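Local coordinates for nucleosome assembly protein 1, putative (Plasmodium falciparum, PDB 3FS3) that probably binds histones and associates with chromatin as a histone chaperone of the nucleosome assembly protein family, at residues Asn167-Asn172 and Thr198-Tyr203; Leu160-Phe164 and Phe237-Phe241; Lys177-Met181 and Asp270-Ala274. All coordinates share one frame. Numbering follows the deposited sequence.

Contact 1: Asn167-Asn172 and Thr198-Tyr203; sequences NPFFSN and TVIDWY
Phe-170 sets the edge of its ring against one face of the Trp-202 indole, an edge-to-face pair with planes at 82° and centroids (six-membered ring of Trp-202) 5.8 Å apart. Next to this pair the two loops meet in a single beta bridge, non-hydrogen-bonded, CA of Phe-170 lying 4.2 Å from CA of Trp-202. Antiparallel hydrogen bonds flank it: Tyr-203 N to Phe-169 O at 2.8 Å and Ser-171 N to Asp-201 O at 3.3 Å. Phe-170 is extended (phi/psi -149/158) with chi1 p, which also brings its CD2 to 3.6 Å from Ile-200 CG2. The Tyr-203 ring (chi1 m, CA-to-CB toward the other loop) turns its edge to two carbonyls, CE2 3.4 Å from Asn-167 O and CD2 3.5 Å from Pro-168 O. Asn-167 OD1 (chi1 p) accepts from Phe-169 N (2.7 Å, an Asx turn) and Phe-170 N (2.9 Å). Further along, Asn-172 (chi1 m) uses its amide like a peptide group, OD1 accepting from Asp-201 N at 2.7 Å and ND2 donating to Val-199 O at 3.2 Å. Water 1 joins Ser-171 OG (2.8 Å) to Asp-201 OD2 (2.6 Å). Ile-136 of helix 131-137 touches Phe-169, Phe-170 and Trp-202. The contact joins the loop between strands 158-164 and 174-181 to the chain leaving strand 192-197. The asparagine amide thus extends the backbone pairing beyond the single bridge.

Contact 2: Leu160-Phe164 and Phe237-Phe241; sequences LSFYF and FFHFF
An aromatic cluster of Phe-162, Phe-240 and Phe-241 forms the middle of this buried contact, on one side of the antiparallel sheet of the NAP fold. Segment 160-164 is strand, with Leu-160, Phe-162 and Phe-164 directing their CA-to-CB bonds toward the partner as alternate residues; all three have chi1 m. Opposite them, a 3-10 segment begins at Phe-237, its pattern marked by the hydrogen bond from Phe-241 N to Phe-238 O (3.2 Å). The backbones stand well apart, the nearest CA atoms, those of Leu-160 and Phe-241, being 10.4 Å from each other, and no hydrogen bond crosses: rings fill the gap. Among the four phenylalanines of 237-241, Phe-237 (165°) and Phe-240 (176°) have chi1 t, Phe-238 (-67°) and Phe-241 (-60°) chi1 m. Phe-241 directs its edge at a face of Phe-162, planes at 87° and centroids 5.1 Å apart. Phe-240 meets Phe-162 obliquely (67°, centroids 5.8 Å), with Phe-162 CE2 and Phe-240 CE2 at 3.9 Å, and takes Leu-160 CD1 at 4.0 Å from its CZ. Phe-237 CZ lies 4.1 Å from Phe-162 CE1. Leu-137 of helix 131-137 touches both Phe-237 and Phe-238, so the segment also packs on that helix. At the C-terminal end of the strand, Phe-164 CZ comes to 3.9 Å from Phe-238 CE1.

Contact 3: Lys177-Met181 and Asp270-Ala274; sequences KTYHM and DYEVA
A very short hydrogen bond, 2.5 Å from Tyr-179 OH to Asp-270 OD1, ties strand 177-181 to helix 270-274 alongside a salt bridge from Lys-177 to the same carboxylate. Lys-177 NZ lies 2.9 Å from Asp-270 OD2 and makes a weak hydrogen bond, 3.0 Å, to Asp-270 OD1; it also donates to the carbonyl of Phe-240, whose ring it meets in a cation-pi contact. The short segment axes cross at -109° with a closest approach of 10.9 Å, a steep crossing of helix 260-289 against the antiparallel sheet of this alpha+beta NAP domain. Nearest CA pairs are Lys-177 with Ala-274 (8.6 Å) and Tyr-179 with Tyr-271 (8.4 Å). Lys-177, Tyr-179 and Met-181, alternate residues of the strand, all direct CB toward the helix. The CA-to-CB bond of Tyr-271 points sideways, yet with chi1 t its ring still reaches Tyr-179. There Tyr-271 approaches the face of Tyr-179 by its edge in an offset edge-to-face pair, planes at 69° and centroids 5.8 Å apart, while Ala-274 CB packs 3.2 Å from Tyr-179 CZ. Met-181 SD, 5.0 Å from the Tyr-271 ring centroid, adds an oblique Met-aromatic contact. The chemistry implies aromatic and aliphatic packing beside a polar cluster, in which one helix carboxylate answers both the lysine charge and the tyrosine hydroxyl of the strand.

How the contacts relate
The three form a chain of neighbouring contacts, contact 2 between the other two with its centre about 11 Å from those of contacts 1 and 3, which stand about 21 Å apart, centre to centre, and do not touch. Contact 1 joins contact 2 through apolar packing, Phe-170 CZ to Phe-164 CG at 3.5 Å and Trp-202 CZ2 to Phe-238 CB at 4.1 Å. Contact 3 meets it in polar pairs, Lys-177 NZ to Phe-240 O at 2.7 Å and, between neighbouring strands, Leu-160 N to Lys-177 O at 2.8 Å, with Phe-240 CE1 also packing 3.2 Å from Tyr-179 OH. Along the chain contact 1 nests inside the loop closed by contact 2, while contact 3 interleaves with both.

Contact 1: Asn167-Asn172 and Thr198-Tyr203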
loop_
_atom_site.group_PDB
_atom_site.type_symbol
_atom_site.label_atom_id
_atom_site.label_comp_id
_atom_site.label_asym_id
_atom_site.label_seq_id
_atom_site.Cartn_x
_atom_site.Cartn_y
_atom_site.Cartn_z
ATOM N N ASN A 167 -1.117 -29.317 -23.973
ATOM C CA ASN A 167 0.215 -29.668 -23.528
ATOM C C ASN A 167 0.241 -31.084 -22.949
ATOM O O ASN A 167 -0.786 -31.620 -22.563
ATOM C CB ASN A 167 0.664 -28.638 -22.488
ATOM C CG ASN A 167 -0.086 -28.779 -21.187
ATOM O OD1 ASN A 167 0.190 -29.687 -20.408
ATOM N ND2 ASN A 167 -1.059 -27.897 -20.950
ATOM N N PRO A 168 1.430 -31.700 -22.881
ATOM C CA PRO A 168 1.590 -33.060 -22.358
ATOM C C PRO A 168 1.671 -33.200 -20.841
ATOM O O PRO A 168 1.919 -34.294 -20.327
ATOM C CB PRO A 168 2.865 -33.535 -23.056
ATOM C CG PRO A 168 3.694 -32.274 -23.077
ATOM C CD PRO A 168 2.691 -31.202 -23.465
ATOM N N PHE A 169 1.441 -32.109 -20.123
ATOM C CA PHE A 169 1.535 -32.137 -18.666
ATOM C C PHE A 169 0.196 -32.250 -17.949
ATOM O O PHE A 169 0.052 -33.045 -17.021
ATOM C CB PHE A 169 2.297 -30.902 -18.198
ATOM C CG PHE A 169 3.701 -30.856 -18.702
ATOM C CD1 PHE A 169 4.690 -31.648 -18.115
ATOM C CD2 PHE A 169 4.030 -30.069 -19.796
ATOM C CE1 PHE A 169 5.994 -31.660 -18.615
ATOM C CE2 PHE A 169 5.331 -30.071 -20.307
ATOM C CZ PHE A 169 6.317 -30.872 -19.712
ATOM N N PHE A 170 -0.779 -31.448 -18.366
ATOM C CA PHE A 170 -2.104 -31.508 -17.769
ATOM C C PHE A 170 -3.134 -31.142 -18.820
ATOM O O PHE A 170 -2.804 -30.494 -19.811
ATOM C CB PHE A 170 -2.206 -30.589 -16.539
ATOM C CG PHE A 170 -1.806 -29.165 -16.791
ATOM C CD1 PHE A 170 -2.592 -28.332 -17.581
ATOM C CD2 PHE A 170 -0.655 -28.642 -16.194
ATOM C CE1 PHE A 170 -2.241 -26.998 -17.771
ATOM C CE2 PHE A 170 -0.294 -27.306 -16.378
ATOM C CZ PHE A 170 -1.093 -26.484 -17.168
ATOM N N SER A 171 -4.374 -31.569 -18.612
ATOM C CA SER A 171 -5.439 -31.311 -19.578
ATOM C C SER A 171 -6.109 -29.943 -19.458
ATOM O O SER A 171 -6.681 -29.453 -20.425
ATOM C CB SER A 171 -6.510 -32.404 -19.470
ATOM O OG SER A 171 -7.038 -32.465 -18.153
ATOM N N ASN A 172 -6.041 -29.339 -18.276
ATOM C CA ASN A 172 -6.664 -28.035 -18.030
ATOM C C ASN A 172 -6.258 -27.027 -19.091
ATOM O O ASN A 172 -5.068 -26.858 -19.374
ATOM C CB ASN A 172 -6.247 -27.478 -16.664
ATOM C CG ASN A 172 -6.364 -28.496 -15.556
ATOM O OD1 ASN A 172 -5.549 -29.414 -15.455
ATOM N ND2 ASN A 172 -7.384 -28.349 -14.719
ATOM N N THR A 198 -7.707 -23.927 -8.922
ATOM C CA THR A 198 -8.215 -25.030 -9.710
ATOM C C THR A 198 -7.307 -26.223 -9.455
ATOM O O THR A 198 -6.115 -26.063 -9.200
ATOM C CB THR A 198 -8.220 -24.681 -11.220
ATOM O OG1 THR A 198 -8.072 -25.878 -12.004
ATOM C CG2 THR A 198 -7.114 -23.728 -11.534
ATOM N N VAL A 199 -7.888 -27.414 -9.475
ATOM C CA VAL A 199 -7.134 -28.636 -9.276
ATOM C C VAL A 199 -6.535 -29.004 -10.641
ATOM O O VAL A 199 -7.249 -29.125 -11.641
ATOM C CB VAL A 199 -8.057 -29.773 -8.756
ATOM C CG1 VAL A 199 -9.315 -29.830 -9.591
ATOM C CG2 VAL A 199 -7.341 -31.116 -8.824
ATOM N N ILE A 200 -5.220 -29.164 -10.679
ATOM C CA ILE A 200 -4.529 -29.487 -11.915
ATOM C C ILE A 200 -4.703 -30.954 -12.273
ATOM O O ILE A 200 -4.417 -31.825 -11.465
ATOM C CB ILE A 200 -3.021 -29.180 -11.789
ATOM C CG1 ILE A 200 -2.828 -27.711 -11.392
ATOM C CG2 ILE A 200 -2.300 -29.490 -13.116
ATOM C CD1 ILE A 200 -1.372 -27.321 -11.157
ATOM N N ASP A 201 -5.168 -31.230 -13.486
ATOM C CA ASP A 201 -5.349 -32.615 -13.905
ATOM C C ASP A 201 -4.102 -33.134 -14.597
ATOM O O ASP A 201 -4.070 -33.273 -15.818
ATOM C CB ASP A 201 -6.560 -32.735 -14.825
ATOM C CG ASP A 201 -7.849 -32.382 -14.112
ATOM O OD1 ASP A 201 -8.071 -32.940 -13.017
ATOM O OD2 ASP A 201 -8.632 -31.554 -14.632
ATOM N N TRP A 202 -3.079 -33.432 -13.800
ATOM C CA TRP A 202 -1.809 -33.923 -14.328
ATOM C C TRP A 202 -1.909 -35.248 -15.079
ATOM O O TRP A 202 -2.626 -36.159 -14.664
ATOM C CB TRP A 202 -0.781 -34.101 -13.201
ATOM C CG TRP A 202 -0.434 -32.862 -12.430
ATOM C CD1 TRP A 202 -0.947 -32.475 -11.228
ATOM C CD2 TRP A 202 0.535 -31.869 -12.792
ATOM N NE1 TRP A 202 -0.354 -31.305 -10.810
ATOM C CE2 TRP A 202 0.561 -30.911 -11.753
ATOM C CE3 TRP A 202 1.387 -31.698 -13.895
ATOM C CZ2 TRP A 202 1.406 -29.793 -11.781
ATOM C CZ3 TRP A 202 2.230 -30.586 -13.922
ATOM C CH2 TRP A 202 2.231 -29.648 -12.869
ATOM N N TYR A 203 -1.179 -35.358 -16.184
ATOM C CA TYR A 203 -1.164 -36.605 -16.931
ATOM C C TYR A 203 -0.175 -37.553 -16.253
ATOM O O TYR A 203 0.647 -37.131 -15.432
ATOM C CB TYR A 203 -0.748 -36.378 -18.382
ATOM C CG TYR A 203 -1.806 -35.717 -19.231
ATOM C CD1 TYR A 203 -3.077 -36.284 -19.368
ATOM C CD2 TYR A 203 -1.519 -34.559 -19.952
ATOM C CE1 TYR A 203 -4.036 -35.711 -20.220
ATOM C CE2 TYR A 203 -2.459 -33.984 -20.798
ATOM C CZ TYR A 203 -3.710 -34.564 -20.935
ATOM O OH TYR A 203 -4.605 -34.011 -21.820
HETATM O O HOH W 1 -8.749 -30.613 -17.020
#

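Contact 2: Leu160-Phe164 and Phe237-Phe241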
loop_
_atom_site.group_PDB
_atom_site.type_symbol
_atom_site.label_atom_id
_atom_site.label_comp_id
_atom_site.label_asym_id
_atom_site.label_seq_id
_atom_site.Cartn_x
_atom_site.Cartn_y
_atom_site.Cartn_z
ATOM N N LEU A 160 -6.876 -14.623 -10.781
ATOM C CA LEU A 160 -5.807 -14.709 -11.772
ATOM C C LEU A 160 -5.996 -15.953 -12.640
ATOM O O LEU A 160 -6.174 -17.051 -12.123
ATOM C CB LEU A 160 -4.451 -14.782 -11.073
ATOM C CG LEU A 160 -4.010 -13.560 -10.277
ATOM C CD1 LEU A 160 -2.691 -13.886 -9.578
ATOM C CD2 LEU A 160 -3.868 -12.346 -11.203
ATOM N N SER A 161 -5.963 -15.785 -13.957
ATOM C CA SER A 161 -6.138 -16.922 -14.859
ATOM C C SER A 161 -4.909 -17.152 -15.725
ATOM O O SER A 161 -4.360 -16.217 -16.304
ATOM C CB SER A 161 -7.359 -16.715 -15.759
ATOM O OG SER A 161 -8.550 -16.653 -14.995
ATOM N N PHE A 162 -4.486 -18.409 -15.796
ATOM C CA PHE A 162 -3.330 -18.824 -16.579
ATOM C C PHE A 162 -3.829 -19.744 -17.700
ATOM O O PHE A 162 -4.251 -20.875 -17.449
ATOM C CB PHE A 162 -2.341 -19.558 -15.671
ATOM C CG PHE A 162 -1.804 -18.706 -14.545
ATOM C CD1 PHE A 162 -0.517 -18.179 -14.602
ATOM C CD2 PHE A 162 -2.602 -18.401 -13.450
ATOM C CE1 PHE A 162 -0.033 -17.361 -13.581
ATOM C CE2 PHE A 162 -2.129 -17.585 -12.423
ATOM C CZ PHE A 162 -0.838 -17.062 -12.491
ATOM N N TYR A 163 -3.792 -19.243 -18.931
ATOM C CA TYR A 163 -4.262 -20.001 -20.080
ATOM C C TYR A 163 -3.123 -20.798 -20.700
ATOM O O TYR A 163 -2.068 -20.248 -21.020
ATOM C CB TYR A 163 -4.871 -19.049 -21.112
ATOM C CG TYR A 163 -6.091 -18.315 -20.594
ATOM C CD1 TYR A 163 -7.382 -18.701 -20.967
ATOM C CD2 TYR A 163 -5.956 -17.256 -19.695
ATOM C CE1 TYR A 163 -8.509 -18.050 -20.451
ATOM C CE2 TYR A 163 -7.067 -16.606 -19.178
ATOM C CZ TYR A 163 -8.340 -17.008 -19.555
ATOM O OH TYR A 163 -9.430 -16.382 -18.998
ATOM N N PHE A 164 -3.342 -22.095 -20.872
ATOM C CA PHE A 164 -2.315 -22.964 -21.429
ATOM C C PHE A 164 -2.746 -23.608 -22.737
ATOM O O PHE A 164 -3.909 -23.982 -22.908
ATOM C CB PHE A 164 -1.976 -24.075 -20.430
ATOM C CG PHE A 164 -1.222 -23.604 -19.225
ATOM C CD1 PHE A 164 0.168 -23.645 -19.200
ATOM C CD2 PHE A 164 -1.900 -23.141 -18.103
ATOM C CE1 PHE A 164 0.873 -23.242 -18.079
ATOM C CE2 PHE A 164 -1.201 -22.732 -16.973
ATOM C CZ PHE A 164 0.189 -22.784 -16.960
ATOM N N PHE A 237 6.726 -23.991 -9.084
ATOM C CA PHE A 237 5.877 -22.833 -9.231
ATOM C C PHE A 237 4.408 -23.230 -9.100
ATOM O O PHE A 237 3.590 -22.484 -8.573
ATOM C CB PHE A 237 6.077 -22.197 -10.607
ATOM C CG PHE A 237 5.001 -21.226 -10.970
ATOM C CD1 PHE A 237 4.920 -19.994 -10.330
ATOM C CD2 PHE A 237 4.039 -21.556 -11.914
ATOM C CE1 PHE A 237 3.892 -19.103 -10.628
ATOM C CE2 PHE A 237 3.010 -20.672 -12.216
ATOM C CZ PHE A 237 2.936 -19.444 -11.573
ATOM N N PHE A 238 4.080 -24.417 -9.588
ATOM C CA PHE A 238 2.703 -24.871 -9.579
ATOM C C PHE A 238 2.084 -25.136 -8.211
ATOM O O PHE A 238 0.901 -25.469 -8.103
ATOM C CB PHE A 238 2.592 -26.058 -10.537
ATOM C CG PHE A 238 2.813 -25.663 -11.976
ATOM C CD1 PHE A 238 1.750 -25.222 -12.761
ATOM C CD2 PHE A 238 4.099 -25.644 -12.518
ATOM C CE1 PHE A 238 1.965 -24.761 -14.069
ATOM C CE2 PHE A 238 4.330 -25.188 -13.819
ATOM C CZ PHE A 238 3.258 -24.743 -14.600
ATOM N N HIS A 239 2.879 -24.948 -7.162
ATOM C CA HIS A 239 2.381 -25.100 -5.803
ATOM C C HIS A 239 1.523 -23.868 -5.541
ATOM O O HIS A 239 0.800 -23.798 -4.552
ATOM C CB HIS A 239 3.540 -25.164 -4.808
ATOM C CG HIS A 239 4.060 -26.549 -4.586
ATOM N ND1 HIS A 239 5.404 -26.851 -4.593
ATOM C CD2 HIS A 239 3.412 -27.712 -4.344
ATOM C CE1 HIS A 239 5.562 -28.144 -4.367
ATOM N NE2 HIS A 239 4.370 -28.689 -4.212
ATOM N N PHE A 240 1.625 -22.898 -6.448
ATOM C CA PHE A 240 0.859 -21.661 -6.381
ATOM C C PHE A 240 -0.629 -21.999 -6.442
ATOM O O PHE A 240 -1.461 -21.335 -5.830
ATOM C CB PHE A 240 1.226 -20.767 -7.574
ATOM C CG PHE A 240 0.420 -19.494 -7.665
ATOM C CD1 PHE A 240 0.764 -18.376 -6.912
ATOM C CD2 PHE A 240 -0.678 -19.411 -8.521
ATOM C CE1 PHE A 240 0.032 -17.188 -7.009
ATOM C CE2 PHE A 240 -1.422 -18.225 -8.625
ATOM C CZ PHE A 240 -1.063 -17.109 -7.866
ATOM N N PHE A 241 -0.966 -23.033 -7.196
ATOM C CA PHE A 241 -2.363 -23.420 -7.331
ATOM C C PHE A 241 -2.788 -24.354 -6.204
ATOM O O PHE A 241 -3.247 -25.472 -6.430
ATOM C CB PHE A 241 -2.573 -24.044 -8.709
ATOM C CG PHE A 241 -2.233 -23.104 -9.840
ATOM C CD1 PHE A 241 -3.140 -22.130 -10.244
ATOM C CD2 PHE A 241 -0.990 -23.168 -10.467
ATOM C CE1 PHE A 241 -2.822 -21.234 -11.251
ATOM C CE2 PHE A 241 -0.657 -22.279 -11.475
ATOM C CZ PHE A 241 -1.577 -21.306 -11.871
#

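Contact 3: Lys177-Met181 and Asp270-Ala274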
loop_
_atom_site.group_PDB
_atom_site.type_symbol
_atom_site.label_atom_id
_atom_site.label_comp_id
_atom_site.label_asym_id
_atom_site.label_seq_id
_atom_site.Cartn_x
_atom_site.Cartn_y
_atom_site.Cartn_z
ATOM N N LYS A 177 -6.717 -18.853 -9.930
ATOM C CA LYS A 177 -6.454 -18.691 -8.514
ATOM C C LYS A 177 -7.327 -17.517 -8.087
ATOM O O LYS A 177 -7.190 -16.411 -8.615
ATOM C CB LYS A 177 -4.977 -18.368 -8.289
ATOM C CG LYS A 177 -4.568 -18.249 -6.829
ATOM C CD LYS A 177 -4.580 -19.594 -6.141
ATOM C CE LYS A 177 -4.157 -19.479 -4.678
ATOM N NZ LYS A 177 -2.693 -19.338 -4.495
ATOM N N THR A 178 -8.237 -17.767 -7.150
ATOM C CA THR A 178 -9.145 -16.735 -6.666
ATOM C C THR A 178 -8.774 -16.230 -5.274
ATOM O O THR A 178 -8.688 -17.005 -4.325
ATOM C CB THR A 178 -10.594 -17.255 -6.621
ATOM O OG1 THR A 178 -10.936 -17.821 -7.892
ATOM C CG2 THR A 178 -11.564 -16.112 -6.307
ATOM N N TYR A 179 -8.548 -14.926 -5.162
ATOM C CA TYR A 179 -8.206 -14.319 -3.881
ATOM C C TYR A 179 -9.431 -13.599 -3.332
ATOM O O TYR A 179 -9.871 -12.592 -3.890
ATOM C CB TYR A 179 -7.041 -13.339 -4.049
ATOM C CG TYR A 179 -5.727 -14.043 -4.281
ATOM C CD1 TYR A 179 -4.947 -14.478 -3.210
ATOM C CD2 TYR A 179 -5.314 -14.362 -5.568
ATOM C CE1 TYR A 179 -3.788 -15.224 -3.421
ATOM C CE2 TYR A 179 -4.165 -15.104 -5.791
ATOM C CZ TYR A 179 -3.407 -15.534 -4.719
ATOM O OH TYR A 179 -2.281 -16.287 -4.959
ATOM N N HIS A 180 -9.986 -14.139 -2.249
ATOM C CA HIS A 180 -11.167 -13.566 -1.601
ATOM C C HIS A 180 -10.727 -12.595 -0.519
ATOM O O HIS A 180 -9.997 -12.970 0.398
ATOM C CB HIS A 180 -12.018 -14.679 -0.984
ATOM C CG HIS A 180 -12.734 -15.520 -1.996
ATOM N ND1 HIS A 180 -13.876 -15.096 -2.640
ATOM C CD2 HIS A 180 -12.464 -16.755 -2.481
ATOM C CE1 HIS A 180 -14.283 -16.035 -3.475
ATOM N NE2 HIS A 180 -13.444 -17.052 -3.397
ATOM N N MET A 181 -11.170 -11.346 -0.618
ATOM C CA MET A 181 -10.765 -10.351 0.367
ATOM C C MET A 181 -11.829 -9.325 0.740
ATOM O O MET A 181 -12.760 -9.070 -0.025
ATOM C CB MET A 181 -9.519 -9.645 -0.142
ATOM C CG MET A 181 -8.445 -10.620 -0.546
ATOM S SD MET A 181 -7.247 -9.865 -1.598
ATOM C CE MET A 181 -6.250 -9.032 -0.355
ATOM N N ASP A 270 2.767 -16.389 -1.079
ATOM C CA ASP A 270 1.856 -16.693 -2.168
ATOM C C ASP A 270 1.124 -15.440 -2.619
ATOM O O ASP A 270 0.971 -15.191 -3.816
ATOM C CB ASP A 270 0.853 -17.753 -1.709
ATOM C CG ASP A 270 -0.122 -18.141 -2.788
ATOM O OD1 ASP A 270 -1.021 -17.331 -3.086
ATOM O OD2 ASP A 270 0.013 -19.256 -3.338
ATOM N N TYR A 271 0.672 -14.650 -1.653
ATOM C CA TYR A 271 -0.040 -13.426 -1.964
ATOM C C TYR A 271 0.910 -12.426 -2.615
ATOM O O TYR A 271 0.506 -11.632 -3.464
ATOM C CB TYR A 271 -0.625 -12.816 -0.696
ATOM C CG TYR A 271 -1.495 -11.617 -0.966
ATOM C CD1 TYR A 271 -2.724 -11.756 -1.609
ATOM C CD2 TYR A 271 -1.080 -10.335 -0.608
ATOM C CE1 TYR A 271 -3.518 -10.646 -1.892
ATOM C CE2 TYR A 271 -1.871 -9.217 -0.885
ATOM C CZ TYR A 271 -3.084 -9.381 -1.527
ATOM O OH TYR A 271 -3.864 -8.283 -1.814
ATOM N N GLU A 272 2.177 -12.469 -2.214
ATOM C CA GLU A 272 3.170 -11.556 -2.764
ATOM C C GLU A 272 3.357 -11.873 -4.243
ATOM O O GLU A 272 3.455 -10.977 -5.080
ATOM C CB GLU A 272 4.501 -11.710 -2.026
ATOM C CG GLU A 272 5.407 -10.492 -2.129
ATOM C CD GLU A 272 6.794 -10.747 -1.572
ATOM O OE1 GLU A 272 6.904 -11.379 -0.502
ATOM O OE2 GLU A 272 7.777 -10.304 -2.203
ATOM N N VAL A 273 3.409 -13.159 -4.560
ATOM C CA VAL A 273 3.572 -13.584 -5.947
ATOM C C VAL A 273 2.361 -13.157 -6.771
ATOM O O VAL A 273 2.505 -12.586 -7.847
ATOM C CB VAL A 273 3.717 -15.114 -6.049
ATOM C CG1 VAL A 273 3.687 -15.543 -7.508
ATOM C CG2 VAL A 273 5.018 -15.554 -5.390
ATOM N N ALA A 274 1.170 -13.429 -6.246
ATOM C CA ALA A 274 -0.073 -13.095 -6.928
ATOM C C ALA A 274 -0.165 -11.613 -7.216
ATOM O O ALA A 274 -0.593 -11.202 -8.296
ATOM C CB ALA A 274 -1.253 -13.525 -6.084
#